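Local coordinates for penicillin-binding protein PbpB (Mycobacterium tuberculosis, PDB 6KGU) that builds cross-linked peptidoglycan from lipid intermediates for the bacterial cell wall and binds beta-lactam antibiotics such as aztreonam, at residues D200-V205 with V233-N238; Q398-D403 with Q440-M445; A465-Y470 with L533-A538; G474-A479 with I496-I501. All coordinates share one frame; numbering follows the deposited sequence. Where two conformers were deposited one is given.

In the fold
Contacts 1 and 4 belong to the same antiparallel sheet of the transpeptidase domain, their centres 18 Å apart: contact 1 covers its edge strand 233-238, whereas contact 4 pairs strand 474-479, which binds the aztreonam-derived ligand, with strand 496-501. There the side chain of Lys475 comes within about 4 Å of that of Ser269, the acyl-ester serine by similarity. Contact 3 lies next to contact 4, with centres 13 Å apart and Phe534 CG 3.4 Å from Phe498 CE1. It also touches contact 1 through Ile537 and Val205. Contact 2 lies among the helices and reaches contact 4 at Ile501, whose CD1 is 3.9 Å from Ala401 N.

Contact 1: D200-V205 with V233-N238; sequences DIQFYV and VLAMAN
Helix 200-205 runs beside strand 235-238 in nearly the same direction, at 25° and an axis distance of 7.5 Å, with Gln202 and Ala235 at the near point. This is helix-on-sheet packing in the alpha/beta part of the transpeptidase fold, on an outermost strand of its antiparallel sheet. A classic beta bulge sets Leu234 and Ala235 both opposite Val225 of the next strand. Ala235 points its methyl group at the helix, where Ile201 CG2 reaches CB at 3.9 Å and Val205 CB lies at 4.1 Å. Val205 CG1 approaches Ala237 CB, while Ile201 CD1 meets Leu234 CD1 tip to tip. Strand 220-227 and helix 531-544 also border Val205. The polar part is a single amide laid along the N-H and C=O of Met236, which face away from strand 220-227. Gln202 leaves the helix with CG anti to the backbone N and bends at its second torsion, 79°, which turns the amide toward Met236. Its OE1 takes the N-H of Met236 on a lone pair at 2.8 Å. Its NE2, also bonded to Gln206 OE1, returns a 2.8 Å bond to Met236 O from 57° above that carbonyl plane.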
# COMPACT_ATOMS: atom_id res chain seq x y z
N ASP A 200 10.40 5.01 14.06
CA ASP A 200 11.66 4.63 13.44
C ASP A 200 11.43 4.10 12.03
O ASP A 200 12.13 4.49 11.08
CB ASP A 200 12.38 3.58 14.29
CG ASP A 200 12.68 4.06 15.71
OD1 ASP A 200 12.90 5.29 15.90
OD2 ASP A 200 12.70 3.21 16.62
N ILE A 201 10.47 3.19 11.87
CA ILE A 201 10.15 2.70 10.54
C ILE A 201 9.64 3.83 9.67
O ILE A 201 10.10 4.02 8.53
CB ILE A 201 9.16 1.53 10.64
CG1 ILE A 201 9.81 0.38 11.44
CG2 ILE A 201 8.72 1.10 9.24
CD1 ILE A 201 8.88 -0.80 11.78
N GLN A 202 8.72 4.65 10.20
CA GLN A 202 8.18 5.76 9.42
C GLN A 202 9.29 6.69 8.95
O GLN A 202 9.31 7.08 7.78
CB GLN A 202 7.15 6.54 10.25
CG GLN A 202 6.66 7.83 9.57
CD GLN A 202 5.62 7.55 8.51
OE1 GLN A 202 4.95 6.53 8.56
NE2 GLN A 202 5.46 8.48 7.54
N PHE A 203 10.22 7.04 9.84
CA PHE A 203 11.27 7.98 9.47
C PHE A 203 12.12 7.42 8.33
O PHE A 203 12.44 8.14 7.37
CB PHE A 203 12.15 8.31 10.69
CG PHE A 203 13.22 9.34 10.39
CD1 PHE A 203 12.87 10.64 10.07
CD2 PHE A 203 14.55 9.00 10.43
CE1 PHE A 203 13.84 11.59 9.79
CE2 PHE A 203 15.53 9.95 10.16
CZ PHE A 203 15.17 11.24 9.84
N TYR A 204 12.50 6.14 8.42
CA TYR A 204 13.32 5.55 7.37
C TYR A 204 12.54 5.47 6.06
O TYR A 204 13.05 5.84 4.99
CB TYR A 204 13.80 4.16 7.79
CG TYR A 204 14.79 3.54 6.83
CD1 TYR A 204 16.14 3.86 6.89
CD2 TYR A 204 14.37 2.64 5.87
CE1 TYR A 204 17.06 3.30 5.99
CE2 TYR A 204 15.27 2.07 4.98
CZ TYR A 204 16.61 2.41 5.04
OH TYR A 204 17.49 1.83 4.14
N VAL A 205 11.30 4.98 6.12
CA VAL A 205 10.50 4.85 4.91
C VAL A 205 10.25 6.22 4.28
O VAL A 205 10.37 6.39 3.07
CB VAL A 205 9.19 4.11 5.22
CG1 VAL A 205 8.22 4.16 4.01
CG2 VAL A 205 9.51 2.64 5.61
N VAL A 233 -0.98 -0.30 10.43
CA VAL A 233 -0.17 0.58 9.59
C VAL A 233 1.08 0.98 10.38
O VAL A 233 1.01 1.78 11.32
CB VAL A 233 -0.95 1.82 9.16
CG1 VAL A 233 -0.03 2.77 8.39
CG2 VAL A 233 -2.18 1.40 8.31
N LEU A 234 2.23 0.43 9.98
CA LEU A 234 3.51 0.75 10.64
C LEU A 234 4.21 1.96 10.02
O LEU A 234 4.98 2.64 10.70
CB LEU A 234 4.44 -0.47 10.57
CG LEU A 234 3.98 -1.78 11.23
CD1 LEU A 234 5.11 -2.81 11.26
CD2 LEU A 234 3.45 -1.52 12.66
N ALA A 235 3.98 2.22 8.74
CA ALA A 235 4.51 3.41 8.08
C ALA A 235 3.59 3.76 6.92
O ALA A 235 3.06 2.87 6.25
CB ALA A 235 5.94 3.20 7.55
N MET A 236 3.40 5.06 6.70
CA MET A 236 2.62 5.53 5.56
C MET A 236 3.24 6.87 5.17
O MET A 236 3.22 7.81 5.97
CB MET A 236 1.13 5.68 5.92
CG MET A 236 0.22 6.14 4.79
SD MET A 236 -1.54 6.24 5.26
CE MET A 236 -2.03 4.52 5.05
N ALA A 237 3.83 6.94 3.98
CA ALA A 237 4.61 8.11 3.63
C ALA A 237 4.43 8.49 2.17
O ALA A 237 4.19 7.64 1.30
CB ALA A 237 6.10 7.90 3.90
N ASN A 238 4.57 9.79 1.90
CA ASN A 238 4.68 10.30 0.55
C ASN A 238 5.86 11.26 0.51
O ASN A 238 6.37 11.69 1.55
CB ASN A 238 3.39 10.99 0.10
CG ASN A 238 2.79 11.82 1.19
OD1 ASN A 238 1.86 11.38 1.88
ND2 ASN A 238 3.32 13.03 1.39

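Contact 2: Q398-D403 with Q440-M445; sequences QAIAND and QTVRQM
Arg443 reaches back from helix 436-445 to the end of helix 390-401, where its guanidinium meets Ile400 O and the carboxylate of Asp403. NH1 serves both acceptors: it donates to Ile400 O at 3.0 Å and to Asp403 OD1 at 3.1 Å, and both lie almost in the guanidinium plane. Ile400 O also takes a weak bond from Asp403 N. NH2 adds a weak bond to the same OD1, while NE is taken by Ala504 O. The bend at the third torsion (-57°) swings the group over Gln440, whose CA covers one face. Asp403 OD1 is thus shared, because Gln440 NE2 also donates to it at 3.3 Å, coming from above the carboxylate plane. NH1 and NE2 approach from opposite faces of that plane, so the oxygen is held between the cation and the amide; the guanidinium should help to keep the acid ionised. Beneath the polar groups, Ile400 CG2 lies 3.5 Å from Arg443 CG and 4.2 Å from Val442 CG1. Ile400 and Thr441 both touch helix 272-281, which begins close to Ser269. Helices packed round the helix of the SxxK-type pattern are typical of the transpeptidase fold.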
# COMPACT_ATOMS: atom_id res chain seq x y z
N GLN A 398 -1.52 -8.16 2.15
CA GLN A 398 -1.62 -8.54 3.56
C GLN A 398 -2.48 -9.78 3.75
O GLN A 398 -2.18 -10.63 4.61
CB GLN A 398 -2.19 -7.37 4.38
CG GLN A 398 -2.25 -7.64 5.87
CD GLN A 398 -3.48 -8.40 6.27
OE1 GLN A 398 -4.50 -8.34 5.57
NE2 GLN A 398 -3.39 -9.13 7.36
N ALA A 399 -3.56 -9.91 2.96
CA ALA A 399 -4.41 -11.09 3.06
C ALA A 399 -3.61 -12.36 2.79
O ALA A 399 -3.75 -13.37 3.49
CB ALA A 399 -5.57 -10.99 2.07
N ILE A 400 -2.78 -12.31 1.74
CA ILE A 400 -1.97 -13.46 1.36
C ILE A 400 -0.85 -13.68 2.37
O ILE A 400 -0.49 -14.81 2.69
CB ILE A 400 -1.44 -13.23 -0.07
CG1 ILE A 400 -2.60 -13.32 -1.07
CG2 ILE A 400 -0.30 -14.19 -0.40
CD1 ILE A 400 -3.30 -14.69 -1.08
N ALA A 401 -0.28 -12.58 2.88
CA ALA A 401 0.74 -12.69 3.92
C ALA A 401 0.18 -13.37 5.17
O ALA A 401 0.87 -14.17 5.82
CB ALA A 401 1.25 -11.30 4.27
N ASN A 402 -1.07 -13.08 5.52
CA ASN A 402 -1.67 -13.59 6.75
C ASN A 402 -2.43 -14.89 6.50
O ASN A 402 -3.54 -15.09 7.01
CB ASN A 402 -2.57 -12.52 7.37
CG ASN A 402 -3.05 -12.88 8.76
OD1 ASN A 402 -2.29 -13.40 9.59
ND2 ASN A 402 -4.33 -12.61 9.03
N ASP A 403 -1.85 -15.77 5.67
CA ASP A 403 -2.37 -17.12 5.47
C ASP A 403 -3.80 -17.10 4.96
O ASP A 403 -4.62 -17.95 5.31
CB ASP A 403 -2.26 -17.96 6.75
CG ASP A 403 -0.89 -18.66 6.86
OD1 ASP A 403 -0.13 -18.62 5.87
OD2 ASP A 403 -0.58 -19.23 7.93
N GLN A 440 -0.11 -19.71 1.14
CA GLN A 440 1.29 -20.13 1.18
C GLN A 440 1.81 -20.43 -0.21
O GLN A 440 2.96 -20.11 -0.54
CB GLN A 440 1.44 -21.35 2.10
CG GLN A 440 1.28 -21.00 3.58
CD GLN A 440 0.77 -22.15 4.41
OE1 GLN A 440 0.85 -23.30 4.00
NE2 GLN A 440 0.24 -21.85 5.59
N THR A 441 0.98 -21.03 -1.06
CA THR A 441 1.37 -21.35 -2.42
C THR A 441 1.57 -20.08 -3.26
O THR A 441 2.53 -19.98 -4.03
CB THR A 441 0.32 -22.27 -3.05
OG1 THR A 441 0.39 -23.55 -2.41
CG2 THR A 441 0.54 -22.45 -4.55
N VAL A 442 0.70 -19.09 -3.10
CA VAL A 442 0.84 -17.86 -3.87
C VAL A 442 2.10 -17.09 -3.44
O VAL A 442 2.84 -16.57 -4.28
CB VAL A 442 -0.43 -16.99 -3.74
CG1 VAL A 442 -0.20 -15.60 -4.32
CG2 VAL A 442 -1.64 -17.69 -4.43
N ARG A 443 2.35 -17.02 -2.13
CA ARG A 443 3.59 -16.40 -1.61
C ARG A 443 4.82 -17.04 -2.22
O ARG A 443 5.76 -16.35 -2.63
CB ARG A 443 3.67 -16.53 -0.08
CG ARG A 443 2.68 -15.73 0.71
CD ARG A 443 3.15 -15.49 2.15
NE ARG A 443 3.45 -16.70 2.91
CZ ARG A 443 2.58 -17.31 3.73
NH1 ARG A 443 1.34 -16.87 3.84
NH2 ARG A 443 2.95 -18.38 4.41
N GLN A 444 4.86 -18.38 -2.27
CA GLN A 444 6.02 -19.06 -2.85
C GLN A 444 6.15 -18.73 -4.33
O GLN A 444 7.25 -18.46 -4.81
CB GLN A 444 5.92 -20.57 -2.63
CG GLN A 444 6.22 -20.99 -1.19
CD GLN A 444 7.64 -20.63 -0.75
OE1 GLN A 444 8.60 -20.79 -1.51
NE2 GLN A 444 7.77 -20.14 0.46
N MET A 445 5.03 -18.76 -5.07
CA MET A 445 5.04 -18.42 -6.48
C MET A 445 5.62 -17.03 -6.72
O MET A 445 6.42 -16.83 -7.63
CB MET A 445 3.62 -18.47 -7.07
CG MET A 445 3.25 -19.77 -7.75
SD MET A 445 1.85 -19.57 -8.90
CE MET A 445 0.61 -18.86 -7.81

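Contact 3: A465-Y470 with L533-A538; sequences AGVPGY and LFHNIA. With CO (cobalt (II) ion), chain C.
His535 and Gly466 form the polar link between helix 533-538 and the irregular segment 465-470. His535 ND1 donates to Gly466 O at 2.8 Å; the bond is bent, with 133° at the hydrogen. The oxygen lies in the imidazole plane, whereas the donor stands well above the plane of the carbonyl. With the proton used on ND1, NE2 carries the lone pair that binds a cobalt ion at 2.1 Å, and the Gly466 carbonyl may thus act as a second-shell partner that fixes the rotation of the ring. Four water positions lie at bonding distance from the metal, but they form two pairs too close to be filled together, so the coordination beyond His535 is doubtful.

Van der Waals contacts make up the rest between the two segments. Val467 CG2 comes obliquely to the imidazole, 3.7 Å from ND1. Phe534 holds CG anti to the backbone N (173°), which carries its ring alongside Ala465: CD1 is 3.8 Å from Ala465 CB, and Ala465 O lies at the ring edge. Ala538 CB, one helical turn on, covers one face of the phenyl.

Beyond Val467 the chain makes a type II beta turn to Tyr470, with Gly469 at its third position and a bond from Tyr470 N to Val467 O. The loop thereby enters strand 473-483 after lining helix 531-544: Tyr470 packs on Met542, Phe534 and Ala538 face strand 509-516, and Leu533 and Ile537 touch helix 199-216.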
# COMPACT_ATOMS: atom_id res chain seq x y z
N ALA A 465 14.49 -6.52 -6.48
CA ALA A 465 13.74 -6.53 -5.22
C ALA A 465 14.18 -7.65 -4.28
O ALA A 465 13.91 -7.56 -3.08
CB ALA A 465 12.24 -6.67 -5.47
N GLY A 466 14.84 -8.69 -4.78
CA GLY A 466 15.25 -9.78 -3.91
C GLY A 466 16.32 -9.33 -2.94
O GLY A 466 17.11 -8.43 -3.23
N VAL A 467 16.31 -9.91 -1.74
CA VAL A 467 17.35 -9.68 -0.74
C VAL A 467 17.99 -11.04 -0.44
O VAL A 467 17.34 -11.91 0.14
CB VAL A 467 16.79 -9.00 0.53
CG1 VAL A 467 17.90 -8.68 1.54
CG2 VAL A 467 16.03 -7.70 0.18
N PRO A 468 19.24 -11.27 -0.85
CA PRO A 468 19.84 -12.60 -0.66
C PRO A 468 19.82 -13.04 0.80
O PRO A 468 20.07 -12.26 1.71
CB PRO A 468 21.26 -12.43 -1.19
CG PRO A 468 21.13 -11.34 -2.23
CD PRO A 468 20.09 -10.39 -1.66
N GLY A 469 19.49 -14.31 1.00
CA GLY A 469 19.31 -14.85 2.33
C GLY A 469 17.88 -14.82 2.84
O GLY A 469 17.62 -15.37 3.91
N TYR A 470 16.96 -14.21 2.11
CA TYR A 470 15.57 -14.09 2.54
C TYR A 470 14.64 -14.49 1.40
O TYR A 470 14.92 -14.23 0.23
CB TYR A 470 15.24 -12.66 3.00
CG TYR A 470 16.00 -12.23 4.24
CD1 TYR A 470 15.60 -12.65 5.50
CD2 TYR A 470 17.11 -11.38 4.15
CE1 TYR A 470 16.29 -12.26 6.64
CE2 TYR A 470 17.79 -10.98 5.29
CZ TYR A 470 17.38 -11.43 6.52
OH TYR A 470 18.06 -11.04 7.66
N LEU A 533 13.37 0.19 -4.37
CA LEU A 533 12.89 0.78 -3.13
C LEU A 533 12.36 -0.30 -2.19
O LEU A 533 12.55 -0.22 -0.96
CB LEU A 533 11.83 1.84 -3.43
CG LEU A 533 11.19 2.55 -2.24
CD1 LEU A 533 12.24 3.11 -1.28
CD2 LEU A 533 10.29 3.67 -2.77
N PHE A 534 11.71 -1.31 -2.74
CA PHE A 534 11.30 -2.44 -1.91
C PHE A 534 12.53 -3.14 -1.33
O PHE A 534 12.54 -3.52 -0.16
CB PHE A 534 10.45 -3.42 -2.72
CG PHE A 534 10.13 -4.70 -1.97
CD1 PHE A 534 11.00 -5.79 -2.03
CD2 PHE A 534 8.96 -4.81 -1.21
CE1 PHE A 534 10.72 -6.98 -1.33
CE2 PHE A 534 8.66 -5.99 -0.52
CZ PHE A 534 9.55 -7.08 -0.58
N HIS A 535 13.55 -3.36 -2.16
CA HIS A 535 14.81 -3.95 -1.72
C HIS A 535 15.37 -3.24 -0.50
O HIS A 535 15.68 -3.87 0.52
CB HIS A 535 15.82 -3.88 -2.87
CG HIS A 535 17.18 -4.40 -2.52
ND1 HIS A 535 17.51 -5.73 -2.64
CD2 HIS A 535 18.29 -3.78 -2.06
CE1 HIS A 535 18.76 -5.91 -2.26
NE2 HIS A 535 19.26 -4.74 -1.90
N ASN A 536 15.49 -1.91 -0.59
CA ASN A 536 16.05 -1.11 0.49
C ASN A 536 15.23 -1.24 1.77
O ASN A 536 15.77 -1.48 2.85
CB ASN A 536 16.12 0.36 0.07
CG ASN A 536 17.10 0.60 -1.05
OD1 ASN A 536 17.93 -0.25 -1.35
ND2 ASN A 536 17.01 1.78 -1.68
N ILE A 537 13.92 -1.05 1.66
CA ILE A 537 13.07 -1.05 2.86
C ILE A 537 12.99 -2.44 3.47
O ILE A 537 13.17 -2.62 4.68
CB ILE A 537 11.67 -0.51 2.53
CG1 ILE A 537 11.74 0.98 2.18
CG2 ILE A 537 10.69 -0.76 3.71
CD1 ILE A 537 10.50 1.50 1.49
N ALA A 538 12.69 -3.45 2.65
CA ALA A 538 12.52 -4.79 3.20
C ALA A 538 13.83 -5.32 3.78
O ALA A 538 13.83 -5.98 4.82
CB ALA A 538 11.98 -5.74 2.13
CO CO C . 21.08 -4.13 -0.95
O HOH W 1 20.51 -2.05 -0.60
O HOH W 2 20.21 -2.84 0.50
O HOH W 3 20.78 -5.03 0.65
O HOH W 4 21.22 -6.22 -0.47

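Contact 4: G474-A479 with I496-I501; sequences GKTGTA and ITFAGI. With AZR (2-({[(1Z)-1-(2-amino-1,3-thiazol-4-yl)-2-oxo-2-{[(2S,3S)-1-oxo-3-(sulfoamino)butan-2-yl]amino}ethylidene]amino}oxy)-2-methylpropanoic acid), chain B.
Lys475, Thr476 and Gly477 form the KTG motif on the strand that edges the active site of penicillin-binding transpeptidases, paired here antiparallel with strand 496-501. The pairs Lys475-Ala499 and Gly477-Thr497 are hydrogen-bonded, each bridged in both directions. At Gly477 the absence of a side chain lets Thr497 OG1 come to 3.2 Å from its CA. At Gly474 and Gly500 the two CA atoms approach to 3.7 Å.

Phe498 turns its ring against strand 474-479: Lys475 O stands over one face, offset toward the rim, and Thr476 CG2 comes to the edge at CD2, 3.7 Å away. The side chains of Thr478 and Ile496 run alongside each other in the same direction, Thr478 CG2 to Ile496 CD1 3.7 Å.

The ligand lies along strand 474-479. Thr478 N gives its carbonyl O9 a 3.0 Å bond that is almost straight at 178°; this N-H, with that of Ser269, which also bonds the ligand, is consistent with the oxyanion hole of related enzymes. Thr478 O takes the ligand amide N13. Thr476 OG1, set in the crowded position between backbone N and carbonyl carbon (43°), bonds the ligand sulfonate, with Thr476 OG1 to AZR O33 2.6 Å. The same hydroxyl is bonded to Thr461 OG1. Thr478 OG1 bonds O34 of the sulfonate. Lys475, bent at its second and fourth torsions, directs NZ to Thr476 O at 2.9 Å and to Ser324 OG, near Ser269.

Helix 390-401 packs on Lys475, Thr497 and Ala499, while strand 509-516 continues the sheet beyond strand 496-501.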
# COMPACT_ATOMS: atom_id res chain seq x y z
N GLY A 474 6.98 -10.81 -4.19
CA GLY A 474 6.29 -9.59 -4.57
C GLY A 474 5.81 -9.62 -6.01
O GLY A 474 5.81 -10.65 -6.68
N LYS A 475 5.38 -8.44 -6.48
CA LYS A 475 4.86 -8.29 -7.83
C LYS A 475 5.07 -6.85 -8.28
O LYS A 475 4.77 -5.92 -7.53
CB LYS A 475 3.37 -8.66 -7.91
CG LYS A 475 2.78 -8.58 -9.32
CD LYS A 475 3.33 -9.70 -10.19
CE LYS A 475 2.94 -9.53 -11.64
NZ LYS A 475 3.80 -8.54 -12.36
N THR A 476 5.57 -6.70 -9.51
CA THR A 476 5.78 -5.41 -10.17
C THR A 476 4.51 -4.99 -10.91
O THR A 476 3.70 -5.83 -11.31
CB THR A 476 6.91 -5.52 -11.19
OG1 THR A 476 6.76 -6.75 -11.92
CG2 THR A 476 8.30 -5.48 -10.51
N GLY A 477 4.36 -3.67 -11.08
CA GLY A 477 3.32 -3.14 -11.94
C GLY A 477 3.79 -1.96 -12.77
O GLY A 477 4.55 -1.11 -12.29
N THR A 478 3.34 -1.91 -14.02
CA THR A 478 3.63 -0.82 -14.96
C THR A 478 2.33 -0.57 -15.73
O THR A 478 2.02 -1.29 -16.68
CB THR A 478 4.77 -1.18 -15.92
OG1 THR A 478 5.90 -1.65 -15.19
CG2 THR A 478 5.18 0.04 -16.78
N ALA A 479 1.57 0.45 -15.30
CA ALA A 479 0.26 0.74 -15.86
C ALA A 479 0.33 2.02 -16.67
O ALA A 479 0.73 3.07 -16.14
CB ALA A 479 -0.79 0.85 -14.75
N ILE A 496 3.97 3.20 -11.74
CA ILE A 496 4.82 2.08 -11.35
C ILE A 496 4.44 1.67 -9.93
O ILE A 496 4.37 2.52 -9.03
CB ILE A 496 6.30 2.48 -11.42
CG1 ILE A 496 6.63 3.01 -12.82
CG2 ILE A 496 7.21 1.33 -10.95
CD1 ILE A 496 6.19 2.16 -13.94
N THR A 497 4.22 0.38 -9.72
CA THR A 497 3.88 -0.17 -8.42
C THR A 497 4.78 -1.35 -8.09
O THR A 497 5.32 -2.01 -8.98
CB THR A 497 2.43 -0.65 -8.36
OG1 THR A 497 2.16 -1.49 -9.49
CG2 THR A 497 1.47 0.54 -8.37
N PHE A 498 4.97 -1.58 -6.79
CA PHE A 498 5.51 -2.83 -6.29
C PHE A 498 4.79 -3.14 -4.99
O PHE A 498 4.56 -2.24 -4.18
CB PHE A 498 7.05 -2.79 -6.05
CG PHE A 498 7.67 -4.18 -5.84
CD1 PHE A 498 7.65 -4.80 -4.60
CD2 PHE A 498 8.23 -4.86 -6.91
CE1 PHE A 498 8.19 -6.07 -4.43
CE2 PHE A 498 8.77 -6.14 -6.74
CZ PHE A 498 8.75 -6.74 -5.50
N ALA A 499 4.42 -4.39 -4.81
CA ALA A 499 3.88 -4.83 -3.53
C ALA A 499 4.58 -6.14 -3.19
O ALA A 499 4.70 -7.00 -4.06
CB ALA A 499 2.36 -5.03 -3.57
N GLY A 500 5.06 -6.27 -1.96
CA GLY A 500 5.75 -7.48 -1.60
C GLY A 500 5.58 -7.83 -0.14
O GLY A 500 4.99 -7.07 0.64
N ILE A 501 6.13 -8.98 0.22
CA ILE A 501 5.98 -9.57 1.55
C ILE A 501 7.36 -9.98 2.03
O ILE A 501 8.11 -10.62 1.28
CB ILE A 501 5.03 -10.78 1.52
CG1 ILE A 501 3.62 -10.35 1.06
CG2 ILE A 501 4.99 -11.49 2.86
CD1 ILE A 501 2.69 -11.52 0.65
C7 AZR B . 4.08 -5.59 -18.52
S8 AZR B . -3.31 -1.64 -17.21
O9 AZR B . 1.68 -4.18 -15.00
O10 AZR B . 0.19 -4.78 -19.44
O11 AZR B . 2.00 -2.35 -20.28
N12 AZR B . 3.95 -6.08 -16.10
N13 AZR B . 1.44 -3.90 -17.75
N14 AZR B . 0.82 -1.67 -19.84
N15 AZR B . -1.44 -0.53 -18.61
N16 AZR B . -3.10 0.96 -17.87
S17 AZR B . 5.25 -5.74 -15.25
C18 AZR B . 3.48 -5.20 -17.18
C19 AZR B . 1.94 -5.15 -17.20
C20 AZR B . 1.52 -5.14 -15.71
C21 AZR B . 0.56 -3.82 -18.77
C22 AZR B . 0.12 -2.43 -19.08
C23 AZR B . 2.84 -1.54 -21.07
C24 AZR B . -1.13 -1.88 -18.49
C25 AZR B . -2.01 -2.63 -17.79
C26 AZR B . -2.56 -0.26 -17.97
C27 AZR B . 3.42 -0.49 -20.14
C28 AZR B . 3.93 -2.38 -21.71
C29 AZR B . 1.98 -0.89 -22.15
O30 AZR B . 0.89 -1.30 -22.48
O31 AZR B . 2.57 0.13 -22.72
O32 AZR B . 6.39 -5.94 -16.07
O33 AZR B . 5.35 -6.84 -14.15
O34 AZR B . 5.03 -4.51 -14.59